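Local coordinates for protein HTH-type transcriptional activator AmpR (Citrobacter freundii, PDB 3KOS) that regulates transcription of the AmpC beta-lactamase gene as a LysR-family DNA-binding activator, represented here by its effector binding domain, at residues D100-K103 / F104-R108. Numbering follows the deposited sequence.
Sequences DILK and FPLLR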
ATOM      1  N   ASP A 100     -27.951  -1.045   2.406  1.00 16.52           N
ATOM      2  CA  ASP A 100     -27.616  -1.279   1.003  1.00 19.54           C
ATOM      3  C   ASP A 100     -26.136  -1.614   0.804  1.00 18.73           C
ATOM      4  O   ASP A 100     -25.759  -2.211  -0.200  1.00 18.04           O
ATOM      5  CB  ASP A 100     -27.978  -0.057   0.151  1.00 18.10           C
ATOM      6  CG  ASP A 100     -29.482   0.114  -0.024  1.00 22.75           C
ATOM      7  OD1 ASP A 100     -30.221  -0.882   0.113  1.00 23.02           O
ATOM      8  OD2 ASP A 100     -29.919   1.246  -0.300  1.00 22.25           O
ATOM      9  N   ILE A 101     -25.297  -1.210   1.753  1.00 17.78           N
ATOM     10  CA  ILE A 101     -23.874  -1.521   1.682  1.00 15.84           C
ATOM     11  C   ILE A 101     -23.687  -3.031   1.546  1.00 17.33           C
ATOM     12  O   ILE A 101     -22.772  -3.502   0.857  1.00 17.06           O
ATOM     13  CB  ILE A 101     -23.118  -0.982   2.912  1.00 16.43           C
ATOM     14  CG1 ILE A 101     -23.030   0.545   2.836  1.00 16.74           C
ATOM     15  CG2 ILE A 101     -21.719  -1.594   3.002  1.00 15.24           C
ATOM     16  CD1 ILE A 101     -22.530   1.224   4.114  1.00 16.59           C
ATOM     17  N   LEU A 102     -24.582  -3.786   2.178  1.00 16.68           N
ATOM     18  CA  LEU A 102     -24.473  -5.242   2.230  1.00 17.22           C
ATOM     19  C   LEU A 102     -24.855  -5.945   0.925  1.00 17.32           C
ATOM     20  O   LEU A 102     -24.786  -7.174   0.824  1.00 19.12           O
ATOM     21  CB  LEU A 102     -25.265  -5.795   3.420  1.00 18.86           C
ATOM     22  CG  LEU A 102     -24.788  -5.229   4.754  1.00 20.58           C
ATOM     23  CD1 LEU A 102     -25.640  -5.714   5.912  1.00 24.83           C
ATOM     24  CD2 LEU A 102     -23.322  -5.593   4.974  1.00 20.52           C
ATOM     25  N   LYS A 103     -25.241  -5.171  -0.079  1.00 17.54           N
ATOM     26  CA  LYS A 103     -25.379  -5.721  -1.419  1.00 17.59           C
ATOM     27  C   LYS A 103     -24.009  -6.138  -1.932  1.00 21.03           C
ATOM     28  O   LYS A 103     -23.899  -6.989  -2.811  1.00 18.98           O
ATOM     29  CB  LYS A 103     -25.948  -4.676  -2.372  1.00 18.06           C
ATOM     30  CG  LYS A 103     -27.398  -4.316  -2.149  1.00 21.04           C
ATOM     31  CD  LYS A 103     -27.739  -3.144  -3.053  1.00 19.68           C
ATOM     32  CE  LYS A 103     -29.172  -2.699  -2.897  1.00 27.04           C
ATOM     33  NZ  LYS A 103     -29.445  -1.575  -3.834  1.00 24.46           N
ATOM     34  N   PHE A 104     -22.963  -5.531  -1.372  1.00 17.28           N
ATOM     35  CA  PHE A 104     -21.607  -5.701  -1.894  1.00 15.00           C
ATOM     36  C   PHE A 104     -20.657  -6.337  -0.883  1.00 15.08           C
ATOM     37  O   PHE A 104     -20.951  -6.375   0.312  1.00 14.40           O
ATOM     38  CB  PHE A 104     -21.070  -4.350  -2.364  1.00 15.03           C
ATOM     39  CG  PHE A 104     -21.999  -3.640  -3.299  1.00 15.88           C
ATOM     40  CD1 PHE A 104     -22.097  -4.031  -4.619  1.00 18.13           C
ATOM     41  CD2 PHE A 104     -22.800  -2.609  -2.850  1.00 19.44           C
ATOM     42  CE1 PHE A 104     -22.966  -3.394  -5.483  1.00 19.62           C
ATOM     43  CE2 PHE A 104     -23.670  -1.965  -3.712  1.00 21.00           C
ATOM     44  CZ  PHE A 104     -23.752  -2.363  -5.027  1.00 20.65           C
ATOM     45  N   PRO A 105     -19.520  -6.863  -1.362  1.00 15.27           N
ATOM     46  CA  PRO A 105     -18.520  -7.382  -0.426  1.00 13.59           C
ATOM     47  C   PRO A 105     -17.964  -6.230   0.398  1.00 13.21           C
ATOM     48  O   PRO A 105     -18.051  -5.086  -0.032  1.00 12.10           O
ATOM     49  CB  PRO A 105     -17.428  -7.939  -1.348  1.00 15.59           C
ATOM     50  CG  PRO A 105     -18.123  -8.203  -2.645  1.00 18.92           C
ATOM     51  CD  PRO A 105     -19.152  -7.121  -2.767  1.00 15.67           C
ATOM     52  N   LEU A 106     -17.409  -6.533   1.562  1.00 12.61           N
ATOM     53  CA  LEU A 106     -16.872  -5.502   2.429  1.00 12.81           C
ATOM     54  C   LEU A 106     -15.352  -5.539   2.406  1.00 12.58           C
ATOM     55  O   LEU A 106     -14.751  -6.605   2.337  1.00 12.92           O
ATOM     56  CB  LEU A 106     -17.395  -5.675   3.854  1.00 13.79           C
ATOM     57  CG  LEU A 106     -18.923  -5.587   4.019  1.00 14.25           C
ATOM     58  CD1 LEU A 106     -19.328  -5.910   5.448  1.00 15.63           C
ATOM     59  CD2 LEU A 106     -19.429  -4.205   3.616  1.00 11.38           C
ATOM     60  N   LEU A 107     -14.739  -4.365   2.458  1.00 10.62           N
ATOM     61  CA  LEU A 107     -13.292  -4.253   2.539  1.00 10.54           C
ATOM     62  C   LEU A 107     -12.978  -3.642   3.890  1.00  8.48           C
ATOM     63  O   LEU A 107     -13.599  -2.649   4.281  1.00  9.40           O
ATOM     64  CB  LEU A 107     -12.754  -3.326   1.434  1.00  8.85           C
ATOM     65  CG  LEU A 107     -13.333  -3.555   0.028  1.00 12.42           C
ATOM     66  CD1 LEU A 107     -12.729  -2.589  -0.988  1.00 11.03           C
ATOM     67  CD2 LEU A 107     -13.148  -4.986  -0.441  1.00 10.97           C
ATOM     68  N   ARG A 108     -12.025  -4.231   4.603  1.00  9.84           N
ATOM     69  CA  ARG A 108     -11.636  -3.714   5.912  1.00 13.29           C
ATOM     70  C   ARG A 108     -10.149  -3.916   6.179  1.00 13.01           C
ATOM     71  O   ARG A 108      -9.462  -4.606   5.426  1.00  9.98           O
ATOM     72  CB  ARG A 108     -12.455  -4.377   7.018  1.00 15.50           C
ATOM     73  CG  ARG A 108     -12.206  -5.863   7.179  1.00 20.68           C
ATOM     74  CD  ARG A 108     -12.721  -6.321   8.536  1.00 24.22           C
ATOM     75  NE  ARG A 108     -12.683  -7.767   8.708  1.00 26.06           N
ATOM     76  CZ  ARG A 108     -11.620  -8.453   9.116  1.00 23.14           C
ATOM     77  NH1 ARG A 108     -10.479  -7.839   9.379  1.00 21.92           N
ATOM     78  NH2 ARG A 108     -11.699  -9.767   9.253  1.00 29.64           N
TER
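Phe104 and Ile101 are joined by a backbone hydrogen bond at the exit of a pair of overlapping beta-turns that leads into strand 106-109 of the LysR effector binding domain, a fold of the periplasmic-binding-protein type. Two successive i to i+3 bonds of 3.0 Å define the turns: Lys103 N to Asp100 O, then Phe104 N to Ile101 O. The second is fairly straight at the hydrogen, 160°, yet its donor stands above the carbonyl plane of Ile101. At Phe104 the backbone turns extended, and its carbonyl O accepts a hydrogen bond from His131 NE2.

The Phe104 ring makes a CH-pi contact with its predecessor. Lys103 CB lies 3.9 Å from the centroid of the Phe104 ring and 18° off its normal, hence over a face though shifted toward the rim. With Phe104 CG anti to its carbonyl carbon (chi1 -52°), the ring folds back alongside Lys103, with Asp100 O and Ile101 O oblique to it. The Lys103 chain runs on fully extended, carrying NZ to the carbonyl O of Gln94, while Asp100 OD2 accepts from the amides of Gln96 and Thr97; both ends tie the turn to the earlier part of the same loop, after helix 89-92.

Apolar contacts link the turn to the strand. Leu106, which also touches Trp115 of helix 114-121, spreads its two methyls between neighbouring residues: CD1 meets Leu102 CD2 at 4.0 Å. Its other branch reaches buried Ile101, whose side chain crosses that of Leu106 at about a right angle, bringing Leu106 CD2 to 3.5 Å from Ile101 CG2, the methyl anti to the Ile101 backbone N.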